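Local coordinates for protein gamma-glutamyl-gamma-aminobutyrate hydrolase PuuD (Escherichia coli, PDB 6VTV) that hydrolyses the gamma-glutamyl linkage of gamma-glutamyl-gamma-aminobutyrate, releasing 4-aminobutanoate and glutamate in the final step from putrescine to 4-aminobutanoate, at residues I40-L45 and G243-C248; A52-S57 and D97-A102; G68-G73 and I239-F244; H81-N86 and L124-G129. One frame throughout, in Å; residues are numbered along the deposited sequence.

Overall arrangement
The four contacts lie in one class I glutamine amidotransferase-like domain and pack helices and loops round its central sheet. Contacts 1 and 3 share Gly-243 and Phe-244 of helix 235-254, have centres about 7 Å apart, and pack that helix against helix 33-42 and strand 68-71. Contacts 2 and 4, centres about 16 Å apart, involve helices 94-109 and 119-127; they touch each other, and their segments alternate along the chain. Contact 1 spans the longest loop, with contacts 2 and 4 both falling within it, and lies about 29 Å from contact 4, centre to centre. Contact 3 brings Tyr-70 close to the predicted active-site Glu-228, while contacts 1 and 2 border the second subunit of the homodimer.

Contact 1: residues I40-L45 and G243-C248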
loop_
_atom_site.group_PDB
_atom_site.type_symbol
_atom_site.label_atom_id
_atom_site.label_comp_id
_atom_site.label_asym_id
_atom_site.label_seq_id
_atom_site.Cartn_x
_atom_site.Cartn_y
_atom_site.Cartn_z
ATOM N N ILE B 40 -7.270 4.707 10.801
ATOM C CA ILE B 40 -8.635 4.185 10.785
ATOM C C ILE B 40 -9.384 4.613 12.040
ATOM O O ILE B 40 -10.507 5.127 11.972
ATOM C CB ILE B 40 -8.619 2.651 10.641
ATOM C CG1 ILE B 40 -8.059 2.235 9.278
ATOM C CG2 ILE B 40 -10.014 2.081 10.854
ATOM C CD1 ILE B 40 -9.002 2.484 8.129
ATOM N N HIS B 41 -8.767 4.409 13.208
ATOM C CA HIS B 41 -9.432 4.723 14.469
ATOM C C HIS B 41 -9.767 6.205 14.581
ATOM O O HIS B 41 -10.747 6.571 15.237
ATOM C CB HIS B 41 -8.554 4.286 15.643
ATOM C CG HIS B 41 -9.234 4.372 16.974
ATOM N ND1 HIS B 41 -9.137 5.479 17.789
ATOM C CD2 HIS B 41 -10.015 3.485 17.634
ATOM C CE1 HIS B 41 -9.832 5.272 18.894
ATOM N NE2 HIS B 41 -10.375 4.070 18.825
ATOM N N ALA B 42 -8.977 7.068 13.946
ATOM C CA ALA B 42 -9.201 8.507 13.996
ATOM C C ALA B 42 -10.181 8.996 12.937
ATOM O O ALA B 42 -10.526 10.182 12.937
ATOM C CB ALA B 42 -7.872 9.253 13.851
ATOM N N GLY B 43 -10.635 8.126 12.040
ATOM C CA GLY B 43 -11.624 8.492 11.050
ATOM C C GLY B 43 -11.102 8.739 9.653
ATOM O O GLY B 43 -11.826 9.322 8.838
ATOM N N GLY B 44 -9.879 8.316 9.346
ATOM C CA GLY B 44 -9.331 8.525 8.026
ATOM C C GLY B 44 -9.514 7.331 7.107
ATOM O O GLY B 44 -9.735 6.202 7.547
ATOM N N LEU B 45 -9.429 7.604 5.805
ATOM C CA LEU B 45 -9.465 6.573 4.774
ATOM C C LEU B 45 -8.078 6.471 4.156
ATOM O O LEU B 45 -7.728 7.276 3.279
ATOM C CB LEU B 45 -10.514 6.904 3.707
ATOM C CG LEU B 45 -10.981 5.781 2.773
ATOM C CD1 LEU B 45 -12.371 6.086 2.242
ATOM C CD2 LEU B 45 -10.016 5.561 1.616
ATOM N N GLY B 243 -6.454 15.361 15.779
ATOM C CA GLY B 243 -6.183 16.687 15.250
ATOM C C GLY B 243 -5.779 16.671 13.787
ATOM O O GLY B 243 -6.120 17.584 13.030
ATOM N N PHE B 244 -5.043 15.637 13.370
ATOM C CA PHE B 244 -4.684 15.493 11.962
ATOM C C PHE B 244 -5.927 15.323 11.093
ATOM O O PHE B 244 -6.087 16.006 10.073
ATOM C CB PHE B 244 -3.734 14.306 11.794
ATOM C CG PHE B 244 -3.414 13.979 10.365
ATOM C CD1 PHE B 244 -3.059 14.979 9.475
ATOM C CD2 PHE B 244 -3.466 12.672 9.912
ATOM C CE1 PHE B 244 -2.763 14.682 8.161
ATOM C CE2 PHE B 244 -3.171 12.367 8.599
ATOM C CZ PHE B 244 -2.819 13.375 7.721
ATOM N N ILE B 245 -6.820 14.412 11.484
ATOM C CA ILE B 245 -8.021 14.159 10.691
ATOM C C ILE B 245 -8.923 15.388 10.675
ATOM O O ILE B 245 -9.525 15.720 9.645
ATOM C CB ILE B 245 -8.756 12.915 11.225
ATOM C CG1 ILE B 245 -7.892 11.667 11.036
ATOM C CG2 ILE B 245 -10.082 12.734 10.518
ATOM C CD1 ILE B 245 -7.469 11.432 9.599
ATOM N N THR B 246 -9.023 16.087 11.810
ATOM C CA THR B 246 -9.791 17.328 11.857
ATOM C C THR B 246 -9.224 18.361 10.890
ATOM O O THR B 246 -9.976 19.106 10.250
ATOM C CB THR B 246 -9.801 17.886 13.281
ATOM O OG1 THR B 246 -10.418 16.943 14.166
ATOM C CG2 THR B 246 -10.564 19.206 13.342
ATOM N N ALA B 247 -7.896 18.415 10.772
ATOM C CA ALA B 247 -7.270 19.330 9.824
ATOM C C ALA B 247 -7.601 18.948 8.388
ATOM O O ALA B 247 -7.842 19.819 7.545
ATOM C CB ALA B 247 -5.757 19.347 10.037
ATOM N N CYS B 248 -7.616 17.647 8.091
ATOM C CA CYS B 248 -7.994 17.200 6.755
ATOM C C CYS B 248 -9.451 17.530 6.458
ATOM O O CYS B 248 -9.787 17.927 5.336
ATOM C CB CYS B 248 -7.730 15.703 6.610
ATOM S SG CYS B 248 -6.023 15.231 6.975
#
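Ala-42, in the last turn of helix 33-42, turns its methyl toward helix 235-254, where CB meets Ile-245 CG1 at 3.7 Å. Its carbonyl oxygen lies over the same isoleucine, 3.5 Å from Ile-245 CG2, with CB and CG1 of that side chain scarcely farther off. At Gly-43 the chain takes a positive phi (103°) and closes the helix with a Schellman motif; its N bonds back to Ile-40 O at 3.0 Å. Gly-43 O only brushes Ile-245 CG2, at 4.2 Å. Gly-44 then passes the far end of the isoleucine, its CA 3.8 Å from Ile-245 CD1. With no side chain at Gly-44, its backbone lies directly against that methyl. Ile-245 carries the whole contact from its side: with CG2 anti to the backbone N and CG1 anti to the carbonyl carbon (chi1 -65°), its two branches spread along the helix end, CG2 at the carbonyls and CD1 at Gly-44. The residue is buried, also touching Met-9 and Ile-14. Helix 33-42 thus ends against helix 235-254, while Leu-45 enters strand 45-49, paired with strand 13-23, and packs on Leu-62 of the second subunit.

Contact 2: residues A52-S57 and D97-A102; sequences ALAEPS and DLLSMA
Ala-54 is the bump of this contact: its methyl points toward helix 94-109 and settles on the backbone between Leu-98 and Leu-99, with CB 3.7 Å from Leu-99 CA. The hollow is shallow, floored by the helix backbone and flanked by the two leucine side chains. On one flank Leu-98 CG stands 4.3 Å from Ala-54 CB, a looser touch by an exposed leucine. On the other, Leu-99 sends its end across to the 3-10 turn. With CG anti to the backbone N (chi1 177°), the leucine reaches out beside Ala-54 and its CD1 lies 3.7 Å from Ala-54 N. The same methyl reaches the preceding residue more loosely, 4.1 Å from Leu-53 C and 4.5 Å from Leu-53 CB. Each side thus fits a protruding group against the other's backbone, and the small alanine lets the two backbones approach to 4.6 Å between Ala-54 CA and Leu-99 CA. Just beyond the contact, Glu-55 occupies the N-cap position of helix 56-62; its OE1 accepts a weak capping bond from Ser-57 N and another bond from Leu-58 N. Behind the leucine hollow, Leu-99 leans on Val-17 of strand 13-23, whereas Leu-53 packs on Leu-45 of the second subunit. This is apolar packing of a 3-10 turn on a helix, away from the active site, in the layer of helices on one side of the central sheet in an alpha/beta fold of the class I glutamine amidotransferase type.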
loop_
_atom_site.group_PDB
_atom_site.type_symbol
_atom_site.label_atom_id
_atom_site.label_comp_id
_atom_site.label_asym_id
_atom_site.label_seq_id
_atom_site.Cartn_x
_atom_site.Cartn_y
_atom_site.Cartn_z
ATOM N N ALA B 52 6.833 4.522 -6.998
ATOM C CA ALA B 52 6.727 4.900 -8.403
ATOM C C ALA B 52 5.871 6.142 -8.602
ATOM O O ALA B 52 6.000 6.813 -9.633
ATOM C CB ALA B 52 6.160 3.740 -9.222
ATOM N N LEU B 53 5.004 6.466 -7.641
ATOM C CA LEU B 53 4.172 7.658 -7.734
ATOM C C LEU B 53 4.969 8.946 -7.589
ATOM O O LEU B 53 4.408 10.025 -7.806
ATOM C CB LEU B 53 3.072 7.606 -6.674
ATOM C CG LEU B 53 2.091 6.445 -6.834
ATOM C CD1 LEU B 53 0.935 6.588 -5.863
ATOM C CD2 LEU B 53 1.590 6.369 -8.267
ATOM N N ALA B 54 6.253 8.861 -7.229
ATOM C CA ALA B 54 7.093 10.051 -7.177
ATOM C C ALA B 54 7.286 10.673 -8.552
ATOM O O ALA B 54 7.760 11.811 -8.643
ATOM C CB ALA B 54 8.451 9.712 -6.563
ATOM N N GLU B 55 6.943 9.952 -9.614
ATOM C CA GLU B 55 6.989 10.515 -10.953
ATOM C C GLU B 55 6.095 11.752 -11.011
ATOM O O GLU B 55 4.928 11.686 -10.601
ATOM C CB GLU B 55 6.541 9.472 -11.978
ATOM C CG GLU B 55 7.129 9.653 -13.367
ATOM C CD GLU B 55 6.536 10.838 -14.095
ATOM O OE1 GLU B 55 5.308 11.038 -13.991
ATOM O OE2 GLU B 55 7.292 11.568 -14.769
ATOM N N PRO B 56 6.604 12.893 -11.489
ATOM C CA PRO B 56 5.832 14.144 -11.380
ATOM C C PRO B 56 4.460 14.096 -12.032
ATOM O O PRO B 56 3.494 14.609 -11.452
ATOM C CB PRO B 56 6.749 15.169 -12.061
ATOM C CG PRO B 56 8.123 14.620 -11.867
ATOM C CD PRO B 56 7.977 13.128 -11.970
ATOM N N SER B 57 4.338 13.497 -13.219
ATOM C CA SER B 57 3.043 13.486 -13.896
ATOM C C SER B 57 2.016 12.653 -13.139
ATOM O O SER B 57 0.825 12.979 -13.154
ATOM C CB SER B 57 3.195 12.973 -15.329
ATOM O OG SER B 57 3.484 11.587 -15.352
ATOM N N ASP B 97 12.845 8.202 -0.017
ATOM C CA ASP B 97 13.393 9.554 -0.017
ATOM C C ASP B 97 12.845 10.365 -1.183
ATOM O O ASP B 97 12.402 11.506 -1.014
ATOM C CB ASP B 97 14.920 9.501 -0.088
ATOM C CG ASP B 97 15.560 9.159 1.240
ATOM O OD1 ASP B 97 14.828 9.001 2.241
ATOM O OD2 ASP B 97 16.804 9.048 1.280
ATOM N N LEU B 98 12.865 9.779 -2.382
ATOM C CA LEU B 98 12.376 10.473 -3.568
ATOM C C LEU B 98 10.907 10.848 -3.420
ATOM O O LEU B 98 10.519 11.998 -3.661
ATOM C CB LEU B 98 12.588 9.597 -4.800
ATOM C CG LEU B 98 12.647 10.297 -6.156
ATOM C CD1 LEU B 98 13.873 11.194 -6.253
ATOM C CD2 LEU B 98 12.635 9.264 -7.273
ATOM N N LEU B 99 10.072 9.885 -3.018
ATOM C CA LEU B 99 8.643 10.152 -2.881
ATOM C C LEU B 99 8.362 11.115 -1.733
ATOM O O LEU B 99 7.528 12.017 -1.864
ATOM C CB LEU B 99 7.881 8.841 -2.680
ATOM C CG LEU B 99 6.372 8.973 -2.457
ATOM C CD1 LEU B 99 5.705 9.622 -3.661
ATOM C CD2 LEU B 99 5.737 7.620 -2.149
ATOM N N SER B 100 9.051 10.940 -0.602
ATOM C CA SER B 100 8.803 11.787 0.562
ATOM C C SER B 100 9.136 13.243 0.267
ATOM O O SER B 100 8.343 14.144 0.564
ATOM C CB SER B 100 9.612 11.287 1.757
ATOM O OG SER B 100 9.150 10.020 2.191
ATOM N N MET B 101 10.311 13.495 -0.315
ATOM C CA MET B 101 10.693 14.866 -0.637
ATOM C C MET B 101 9.709 15.499 -1.611
ATOM O O MET B 101 9.319 16.661 -1.445
ATOM C CB MET B 101 12.111 14.903 -1.213
ATOM C CG MET B 101 13.198 14.449 -0.251
ATOM S SD MET B 101 13.247 15.404 1.276
ATOM C CE MET B 101 12.944 14.118 2.484
ATOM N N ALA B 102 9.283 14.745 -2.626
ATOM C CA ALA B 102 8.388 15.303 -3.633
ATOM C C ALA B 102 7.010 15.595 -3.048
ATOM O O ALA B 102 6.432 16.659 -3.299
ATOM C CB ALA B 102 8.278 14.350 -4.824
#

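Contact 3: residues G68-G73 and I239-F244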
loop_
_atom_site.group_PDB
_atom_site.type_symbol
_atom_site.label_atom_id
_atom_site.label_comp_id
_atom_site.label_asym_id
_atom_site.label_seq_id
_atom_site.Cartn_x
_atom_site.Cartn_y
_atom_site.Cartn_z
ATOM N N GLY B 68 -4.949 14.444 2.935
ATOM C CA GLY B 68 -3.887 14.512 3.919
ATOM C C GLY B 68 -2.755 13.587 3.536
ATOM O O GLY B 68 -2.950 12.602 2.815
ATOM N N ILE B 69 -1.562 13.923 4.023
ATOM C CA ILE B 69 -0.352 13.153 3.757
ATOM C C ILE B 69 0.139 12.564 5.071
ATOM O O ILE B 69 0.213 13.268 6.085
ATOM C CB ILE B 69 0.742 14.013 3.097
ATOM C CG1 ILE B 69 0.215 14.653 1.810
ATOM C CG2 ILE B 69 1.976 13.174 2.803
ATOM C CD1 ILE B 69 -0.388 13.663 0.839
ATOM N N TYR B 70 0.483 11.278 5.048
ATOM C CA TYR B 70 0.839 10.518 6.241
ATOM C C TYR B 70 2.217 9.909 6.021
ATOM O O TYR B 70 2.393 9.066 5.135
ATOM C CB TYR B 70 -0.211 9.438 6.512
ATOM C CG TYR B 70 -0.060 8.665 7.802
ATOM C CD1 TYR B 70 0.441 9.263 8.952
ATOM C CD2 TYR B 70 -0.449 7.334 7.875
ATOM C CE1 TYR B 70 0.564 8.546 10.133
ATOM C CE2 TYR B 70 -0.326 6.611 9.042
ATOM C CZ TYR B 70 0.176 7.219 10.169
ATOM O OH TYR B 70 0.290 6.490 11.333
ATOM N N LEU B 71 3.196 10.342 6.816
ATOM C CA LEU B 71 4.572 9.869 6.693
ATOM C C LEU B 71 4.904 8.947 7.857
ATOM O O LEU B 71 5.251 9.426 8.949
ATOM C CB LEU B 71 5.548 11.049 6.652
ATOM C CG LEU B 71 5.362 12.101 5.558
ATOM C CD1 LEU B 71 6.482 13.119 5.632
ATOM C CD2 LEU B 71 5.312 11.461 4.182
ATOM N N PRO B 72 4.824 7.630 7.686
ATOM C CA PRO B 72 5.142 6.722 8.791
ATOM C C PRO B 72 6.635 6.684 9.075
ATOM O O PRO B 72 7.467 7.103 8.269
ATOM C CB PRO B 72 4.647 5.357 8.293
ATOM C CG PRO B 72 3.819 5.644 7.071
ATOM C CD PRO B 72 4.369 6.905 6.491
ATOM N N GLY B 73 6.963 6.170 10.255
ATOM C CA GLY B 73 8.342 5.874 10.575
ATOM C C GLY B 73 8.824 4.625 9.861
ATOM O O GLY B 73 8.066 3.908 9.206
ATOM N N ILE B 239 -5.243 12.139 20.544
ATOM C CA ILE B 239 -5.486 13.546 20.243
ATOM C C ILE B 239 -4.701 13.978 19.009
ATOM O O ILE B 239 -5.194 14.760 18.187
ATOM C CB ILE B 239 -5.155 14.413 21.471
ATOM C CG1 ILE B 239 -6.115 14.087 22.618
ATOM C CG2 ILE B 239 -5.228 15.892 21.126
ATOM C CD1 ILE B 239 -5.778 14.773 23.923
ATOM N N LEU B 240 -3.477 13.468 18.850
ATOM C CA LEU B 240 -2.657 13.847 17.702
ATOM C C LEU B 240 -3.294 13.390 16.398
ATOM O O LEU B 240 -3.399 14.163 15.437
ATOM C CB LEU B 240 -1.253 13.262 17.844
ATOM C CG LEU B 240 -0.382 13.835 18.959
ATOM C CD1 LEU B 240 0.943 13.097 19.028
ATOM C CD2 LEU B 240 -0.160 15.322 18.745
ATOM N N PHE B 241 -3.721 12.127 16.342
ATOM C CA PHE B 241 -4.386 11.633 15.142
ATOM C C PHE B 241 -5.748 12.290 14.959
ATOM O O PHE B 241 -6.170 12.545 13.825
ATOM C CB PHE B 241 -4.514 10.111 15.205
ATOM C CG PHE B 241 -3.237 9.385 14.880
ATOM C CD1 PHE B 241 -2.815 9.227 13.567
ATOM C CD2 PHE B 241 -2.450 8.871 15.897
ATOM C CE1 PHE B 241 -1.634 8.561 13.280
ATOM C CE2 PHE B 241 -1.272 8.207 15.618
ATOM C CZ PHE B 241 -0.861 8.052 14.308
ATOM N N GLU B 242 -6.451 12.575 16.056
ATOM C CA GLU B 242 -7.722 13.284 15.941
ATOM C C GLU B 242 -7.519 14.676 15.356
ATOM O O GLU B 242 -8.302 15.120 14.506
ATOM C CB GLU B 242 -8.415 13.350 17.304
ATOM C CG GLU B 242 -9.306 12.144 17.625
ATOM C CD GLU B 242 -9.643 12.086 19.104
ATOM O OE1 GLU B 242 -10.223 11.081 19.579
ATOM O OE2 GLU B 242 -9.308 13.067 19.796
ATOM N N GLY B 243 -6.454 15.361 15.779
ATOM C CA GLY B 243 -6.183 16.687 15.250
ATOM C C GLY B 243 -5.779 16.671 13.787
ATOM O O GLY B 243 -6.120 17.584 13.030
ATOM N N PHE B 244 -5.043 15.637 13.370
ATOM C CA PHE B 244 -4.684 15.493 11.962
ATOM C C PHE B 244 -5.927 15.323 11.093
ATOM O O PHE B 244 -6.087 16.006 10.073
ATOM C CB PHE B 244 -3.734 14.306 11.794
ATOM C CG PHE B 244 -3.414 13.979 10.365
ATOM C CD1 PHE B 244 -3.059 14.979 9.475
ATOM C CD2 PHE B 244 -3.466 12.672 9.912
ATOM C CE1 PHE B 244 -2.763 14.682 8.161
ATOM C CE2 PHE B 244 -3.171 12.367 8.599
ATOM C CZ PHE B 244 -2.819 13.375 7.721
#
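Tyr-70 and Phe-241 meet with their side chains at about a right angle, the phenol end of the tyrosine set against the edge of the phenylalanine ring. Tyr-70 OH lies near the plane of that ring, 3.4 Å from Phe-241 CE1 and 3.6 Å from Phe-241 CZ. Tyr-70 CE1 also lies 3.8 Å from Phe-241 CE1. CG of the tyrosine lies anti to the backbone N (chi1 -174°), which carries the ring away from strand 68-71 and brings its end to the helix. Tyr-70 OH is hydrogen-bonded to Tyr-35 O, which helps fix the ring where Phe-241 meets it. One turn on, Phe-244 points its ring at the strand backbone: its CZ comes 3.4 Å from Ile-69 O, with Ile-69 N in plane at the ring's edge. The same CZ lies 4.1 Å from Gly-68 CA, glycine having no side chain between strand and ring. The strand and helix axes run roughly antiparallel (148°) and 11.5 Å apart, a gap these aromatic rings span. Tyr-70 also lies close to Glu-228, a predicted active-site residue. Strand 68-71 runs between strands 13-23 and 114-117, helix 235-254 covers one face, and Ile-69 and Leu-71 pack on helix 94-109.

Contact 4: residues H81-N86 and L124-G129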
loop_
_atom_site.group_PDB
_atom_site.type_symbol
_atom_site.label_atom_id
_atom_site.label_comp_id
_atom_site.label_asym_id
_atom_site.label_seq_id
_atom_site.Cartn_x
_atom_site.Cartn_y
_atom_site.Cartn_z
ATOM N N HIS B 81 23.171 12.821 1.695
ATOM C CA HIS B 81 23.379 13.810 0.644
ATOM C C HIS B 81 22.152 14.675 0.400
ATOM O O HIS B 81 22.270 15.712 -0.262
ATOM C CB HIS B 81 23.803 13.125 -0.661
ATOM C CG HIS B 81 22.667 12.524 -1.429
ATOM N ND1 HIS B 81 22.236 11.230 -1.228
ATOM C CD2 HIS B 81 21.883 13.035 -2.407
ATOM C CE1 HIS B 81 21.229 10.972 -2.044
ATOM N NE2 HIS B 81 20.995 12.050 -2.770
ATOM N N LEU B 82 20.985 14.283 0.917
ATOM C CA LEU B 82 19.792 15.100 0.744
ATOM C C LEU B 82 19.817 16.350 1.611
ATOM O O LEU B 82 19.070 17.295 1.333
ATOM C CB LEU B 82 18.539 14.277 1.038
ATOM C CG LEU B 82 18.161 13.273 -0.054
ATOM C CD1 LEU B 82 16.963 12.438 0.367
ATOM C CD2 LEU B 82 17.887 13.984 -1.372
ATOM N N TYR B 83 20.650 16.383 2.654
ATOM C CA TYR B 83 20.888 17.601 3.418
ATOM C C TYR B 83 22.357 18.014 3.362
ATOM O O TYR B 83 22.890 18.585 4.315
ATOM C CB TYR B 83 20.410 17.459 4.867
ATOM C CG TYR B 83 20.881 16.228 5.612
ATOM C CD1 TYR B 83 20.205 15.018 5.497
ATOM C CD2 TYR B 83 21.981 16.283 6.459
ATOM C CE1 TYR B 83 20.623 13.896 6.187
ATOM C CE2 TYR B 83 22.407 15.165 7.152
ATOM C CZ TYR B 83 21.725 13.976 7.013
ATOM O OH TYR B 83 22.145 12.861 7.701
ATOM N N GLY B 84 23.020 17.721 2.244
ATOM C CA GLY B 84 24.326 18.285 1.964
ATOM C C GLY B 84 25.508 17.622 2.632
ATOM O O GLY B 84 26.589 18.216 2.670
ATOM N N GLU B 85 25.351 16.410 3.152
ATOM C CA GLU B 85 26.446 15.705 3.800
ATOM C C GLU B 85 26.931 14.559 2.921
ATOM O O GLU B 85 26.222 14.079 2.034
ATOM C CB GLU B 85 26.022 15.181 5.177
ATOM C CG GLU B 85 25.674 16.287 6.162
ATOM C CD GLU B 85 25.777 15.842 7.606
ATOM O OE1 GLU B 85 26.294 14.732 7.850
ATOM O OE2 GLU B 85 25.345 16.604 8.497
ATOM N N ASN B 86 28.161 14.129 3.177
ATOM C CA ASN B 86 28.806 13.090 2.388
ATOM C C ASN B 86 28.804 11.763 3.138
ATOM O O ASN B 86 28.668 11.711 4.363
ATOM C CB ASN B 86 30.240 13.493 2.032
ATOM C CG ASN B 86 30.293 14.682 1.094
ATOM O OD1 ASN B 86 30.648 15.791 1.496
ATOM N ND2 ASN B 86 29.935 14.459 -0.165
ATOM N N LEU B 124 10.618 15.711 7.106
ATOM C CA LEU B 124 10.146 17.092 7.142
ATOM C C LEU B 124 11.302 18.062 7.351
ATOM O O LEU B 124 11.385 19.103 6.688
ATOM C CB LEU B 124 9.106 17.261 8.250
ATOM C CG LEU B 124 7.667 17.602 7.860
ATOM C CD1 LEU B 124 6.924 18.187 9.054
ATOM C CD2 LEU B 124 7.637 18.567 6.684
ATOM N N VAL B 125 12.200 17.736 8.282
ATOM C CA VAL B 125 13.320 18.621 8.586
ATOM C C VAL B 125 14.231 18.762 7.373
ATOM O O VAL B 125 14.662 19.869 7.027
ATOM C CB VAL B 125 14.087 18.102 9.817
ATOM C CG1 VAL B 125 15.397 18.854 9.993
ATOM C CG2 VAL B 125 13.223 18.223 11.065
ATOM N N VAL B 126 14.522 17.650 6.698
ATOM C CA VAL B 126 15.426 17.700 5.554
ATOM C C VAL B 126 14.753 18.377 4.364
ATOM O O VAL B 126 15.392 19.135 3.625
ATOM C CB VAL B 126 15.919 16.283 5.204
ATOM C CG1 VAL B 126 16.695 16.289 3.894
ATOM C CG2 VAL B 126 16.783 15.737 6.328
ATOM N N ALA B 127 13.453 18.134 4.169
ATOM C CA ALA B 127 12.772 18.680 2.998
ATOM C C ALA B 127 12.700 20.200 3.038
ATOM O O ALA B 127 12.675 20.846 1.983
ATOM C CB ALA B 127 11.366 18.092 2.879
ATOM N N THR B 128 12.674 20.791 4.231
ATOM C CA THR B 128 12.549 22.233 4.379
ATOM C C THR B 128 13.891 22.923 4.594
ATOM O O THR B 128 13.916 24.113 4.925
ATOM C CB THR B 128 11.594 22.562 5.527
ATOM O OG1 THR B 128 11.953 21.796 6.685
ATOM C CG2 THR B 128 10.163 22.229 5.129
ATOM N N GLY B 129 15.000 22.213 4.411
ATOM C CA GLY B 129 16.318 22.811 4.459
ATOM C C GLY B 129 17.144 22.505 5.690
ATOM O O GLY B 129 18.217 23.098 5.852
#
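Val-126 stands with CG1 anti to its backbone N (chi1 172°) and CG2 anti to its carbonyl carbon, a setting that presents both methyls to the loop before helix 94-109. Tyr-83 has the less usual chi1 of 50°, its CG lying between backbone N and carbonyl carbon, and this sets the ring so that its CD1 side lies by the valine. The two methyls divide the work. CG2 takes the ring, 3.6 Å from Tyr-83 CD1, approaching it obliquely. CG1 takes the backbone and the base of the side chains: it lies 3.6 Å from Leu-82 O and 4.0 Å from both Leu-82 CB and Tyr-83 CB. One buried valine is thus held by two consecutive loop residues. Helix 119-127 ends just past it. Thr-128 OG1 bonds to Leu-124 O at 2.8 Å while Thr-128 N reaches the same oxygen from the opposite face of the carbonyl plane, so that one acceptor is gripped twice. Gly-129, with positive phi, is the C-prime residue of a Schellman motif; its N to Val-126 O (3.2 Å) is one of the motif's two bonds, the other running from the next residue's N to Val-125 O. Beside the contact, Glu-85 forms salt bridges with Lys-192 and Arg-134. The helix starts right after the predicted nucleophile Cys-118, consistent with the nucleophile elbow of this fold; the loop packs on its other, Schellman-capped end, away from the site.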